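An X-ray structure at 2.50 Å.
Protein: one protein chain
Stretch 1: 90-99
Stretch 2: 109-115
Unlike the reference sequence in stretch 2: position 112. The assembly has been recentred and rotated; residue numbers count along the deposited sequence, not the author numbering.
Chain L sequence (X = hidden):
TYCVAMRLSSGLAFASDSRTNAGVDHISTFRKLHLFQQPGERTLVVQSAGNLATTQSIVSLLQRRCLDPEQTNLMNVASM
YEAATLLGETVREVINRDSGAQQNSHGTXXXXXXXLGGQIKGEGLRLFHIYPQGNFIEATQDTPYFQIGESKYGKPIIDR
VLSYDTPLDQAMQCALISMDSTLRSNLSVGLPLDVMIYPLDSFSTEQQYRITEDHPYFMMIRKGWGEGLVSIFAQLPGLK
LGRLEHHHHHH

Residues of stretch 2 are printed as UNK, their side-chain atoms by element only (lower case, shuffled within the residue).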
# COMPACT_ATOMS: atom_id res chain seq x y z
N THR L 90 -7.67 23.46 14.06
CA THR L 90 -6.57 23.83 14.94
C THR L 90 -6.32 22.69 15.96
O THR L 90 -5.18 22.48 16.39
CB THR L 90 -6.84 25.14 15.69
OG1 THR L 90 -7.39 26.10 14.79
CG2 THR L 90 -5.55 25.69 16.29
N VAL L 91 -7.38 22.01 16.38
CA VAL L 91 -7.25 20.82 17.23
C VAL L 91 -6.45 19.69 16.56
O VAL L 91 -5.48 19.19 17.15
CB VAL L 91 -8.61 20.26 17.65
CG1 VAL L 91 -8.45 18.88 18.22
CG2 VAL L 91 -9.26 21.19 18.67
N ARG L 92 -6.82 19.32 15.33
CA ARG L 92 -6.11 18.26 14.58
C ARG L 92 -4.65 18.64 14.29
O ARG L 92 -3.76 17.80 14.39
CB ARG L 92 -6.82 17.94 13.26
CG ARG L 92 -8.10 17.12 13.41
CD ARG L 92 -8.74 16.67 12.07
NE ARG L 92 -9.29 17.76 11.25
CZ ARG L 92 -10.57 18.16 11.29
NH1 ARG L 92 -11.43 17.59 12.14
NH2 ARG L 92 -10.99 19.15 10.50
N GLU L 93 -4.42 19.91 13.94
CA GLU L 93 -3.07 20.41 13.66
C GLU L 93 -2.12 20.24 14.83
O GLU L 93 -0.97 19.81 14.67
CB GLU L 93 -3.15 21.90 13.30
CG GLU L 93 -1.80 22.56 13.17
CD GLU L 93 -1.91 24.08 13.03
OE1 GLU L 93 -0.86 24.74 12.96
OE2 GLU L 93 -3.04 24.61 13.03
N VAL L 94 -2.58 20.64 16.01
CA VAL L 94 -1.77 20.56 17.22
C VAL L 94 -1.54 19.12 17.68
O VAL L 94 -0.41 18.75 18.01
CB VAL L 94 -2.42 21.37 18.34
CG1 VAL L 94 -1.74 21.10 19.67
CG2 VAL L 94 -2.37 22.85 17.97
N ILE L 95 -2.58 18.28 17.66
CA ILE L 95 -2.42 16.89 18.08
C ILE L 95 -1.48 16.10 17.17
O ILE L 95 -0.58 15.39 17.65
CB ILE L 95 -3.78 16.17 18.14
CG1 ILE L 95 -4.57 16.70 19.33
CG2 ILE L 95 -3.59 14.67 18.31
CD1 ILE L 95 -5.93 16.06 19.48
N ASN L 96 -1.65 16.25 15.86
CA ASN L 96 -0.80 15.55 14.91
C ASN L 96 0.64 16.02 14.99
O ASN L 96 1.57 15.24 14.78
CB ASN L 96 -1.35 15.69 13.49
CG ASN L 96 -2.62 14.87 13.29
OD1 ASN L 96 -3.01 14.08 14.15
ND2 ASN L 96 -3.24 15.04 12.13
N ARG L 97 0.83 17.31 15.28
CA ARG L 97 2.18 17.85 15.45
C ARG L 97 2.84 17.26 16.70
O ARG L 97 3.95 16.75 16.62
CB ARG L 97 2.14 19.39 15.55
CG ARG L 97 3.51 20.02 15.78
CD ARG L 97 3.38 21.46 16.29
NE ARG L 97 2.87 21.48 17.67
CZ ARG L 97 2.50 22.57 18.34
NH1 ARG L 97 2.57 23.76 17.78
NH2 ARG L 97 2.06 22.45 19.59
N ASP L 98 2.15 17.33 17.85
CA ASP L 98 2.73 16.86 19.12
C ASP L 98 2.93 15.34 19.23
O ASP L 98 3.84 14.88 19.93
CB ASP L 98 1.87 17.32 20.31
CG ASP L 98 2.05 18.80 20.63
OD1 ASP L 98 2.94 19.45 20.02
OD2 ASP L 98 1.34 19.29 21.54
N SER L 99 2.09 14.57 18.54
CA SER L 99 2.20 13.11 18.55
C SER L 99 3.13 12.54 17.46
O SER L 99 3.01 11.37 17.08
CB SER L 99 0.80 12.49 18.48
OG SER L 99 0.18 12.70 17.23
N UNK L 109 -2.97 10.56 24.63
CA UNK L 109 -2.17 11.27 25.61
C UNK L 109 -2.28 12.76 25.36
O UNK L 109 -2.17 13.56 26.27
c UNK L 109 -0.49 9.36 25.75
c UNK L 109 -0.70 10.85 25.51
o UNK L 109 -0.30 8.94 26.92
o UNK L 109 -0.51 8.60 24.75
N UNK L 110 -2.46 13.13 24.09
CA UNK L 110 -2.52 14.53 23.68
C UNK L 110 -3.93 15.04 23.43
O UNK L 110 -4.11 16.08 22.82
c UNK L 110 -1.66 14.72 22.44
c UNK L 110 -0.27 14.20 22.59
c UNK L 110 2.32 13.20 22.90
c UNK L 110 1.32 12.40 22.34
c UNK L 110 2.03 14.51 23.29
c UNK L 110 0.73 14.99 23.13
c UNK L 110 0.04 12.90 22.20
N UNK L 111 -4.93 14.29 23.87
CA UNK L 111 -6.32 14.64 23.58
C UNK L 111 -6.91 15.77 24.43
O UNK L 111 -6.55 15.97 25.60
o UNK L 111 -6.32 12.82 21.52
n UNK L 111 -7.82 11.41 22.43
c UNK L 111 -7.08 12.51 22.44
c UNK L 111 -7.21 13.40 23.68
N UNK L 112 -7.81 16.52 23.80
CA UNK L 112 -8.54 17.61 24.42
C UNK L 112 -10.01 17.69 24.00
O UNK L 112 -10.41 17.18 22.95
c UNK L 112 -7.85 18.93 24.07
s UNK L 112 -7.92 19.33 22.26
N UNK L 113 -10.81 18.32 24.84
CA UNK L 113 -12.17 18.68 24.49
C UNK L 113 -12.29 20.17 24.71
O UNK L 113 -11.65 20.72 25.62
c UNK L 113 -13.47 16.51 24.80
c UNK L 113 -13.21 17.91 25.32
n UNK L 113 -12.63 15.56 25.19
o UNK L 113 -14.43 16.29 24.06
N UNK L 114 -13.05 20.83 23.85
CA UNK L 114 -13.27 22.26 23.95
C UNK L 114 -14.75 22.61 23.89
O UNK L 114 -15.53 21.88 23.29
c UNK L 114 -10.39 23.25 23.99
c UNK L 114 -12.53 23.01 22.84
c UNK L 114 -10.49 23.49 21.57
c UNK L 114 -11.03 22.75 22.74
N UNK L 115 -15.11 23.72 24.53
CA UNK L 115 -16.42 24.33 24.34
C UNK L 115 -16.24 25.69 23.67
O UNK L 115 -15.30 26.45 23.98
c UNK L 115 -17.19 24.46 25.66
c UNK L 115 -18.45 23.38 27.52
c UNK L 115 -17.56 23.14 26.34
c UNK L 115 -18.19 22.14 25.39

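Position 109 carries four side-chain atoms, two carbons in line with the second bonded to two oxygens. This is a short carboxylate, and it is out of reach of stretch 1. The residue is Asp-109.

At position 110 a single carbon leads into a flat ring of six carbons, with no hetero atom attached. The CA-to-CB bond points toward stretch 1, and the ring lies against the end of the helix, with the C of Asp-98 and the CA of Ser-99 over one face. A bare six-carbon ring identifies Phe-110. Its CZ is 3.7 Å from Asp-98 O, its CD1 is 3.8 Å from Asp-98 CB, and its CD2 is 3.8 Å from Ser-99 CB. The backbone takes part as well, with Phe-110 O 3.6 Å from Ile-95 CG1.

Position 111 again has two carbons, but the second bears one oxygen and one nitrogen, which makes it a carboxamide. Although CA-to-CB points away from the helix, the end of the side chain comes nearer to it, reaching Ile-95. The residue is Asn-111, and its OD1 is 3.8 Å from Ile-95 CD1, a van der Waals contact with a methyl group.

Position 112 has one carbon and one sulfur, the latter facing Val-91. Only cysteine fits: Cys-112, where the reference sequence has glycine. With chi1 in the p well, its SG lies 4.1 Å from Val-91 CG1.

At position 113 two carbons, the second carrying one oxygen and one nitrogen, end in another carboxamide; the CA-to-CB bond points away from stretch 1 and the side chain makes no contact with it. This is Asn-113, whose OD1 is hydrogen-bonded elsewhere in the structure.

Position 114 turns back toward the helix with four carbons, forked at the second, and approaches Val-91. It is Leu-114, whose CD1 is 3.9 Å from Val-91 CG2.

Position 115 has the same forked set of four carbons but is out of reach of stretch 1; it is Leu-115.

The contact is made by packing, without a hydrogen bond between the stretches, and buries 334 Å² in total. Along the strand the side chains alternate, so Cys-112 and Leu-114 both meet Val-91 while the CA-to-CB bond of Asn-113 points away. One helical turn later Ile-95 meets the backbone of Phe-110 and the amide of Asn-111, and the aromatic ring covers the helix end. Two side-chain interactions lie within stretch 1 at this end: Ser-99 OG donates to Ile-95 O at 2.8 Å, and Arg-97 NE forms a salt bridge with Asp-98 OD1 at 3.1 Å.

Stretch 2 109-115: DFNCNLL
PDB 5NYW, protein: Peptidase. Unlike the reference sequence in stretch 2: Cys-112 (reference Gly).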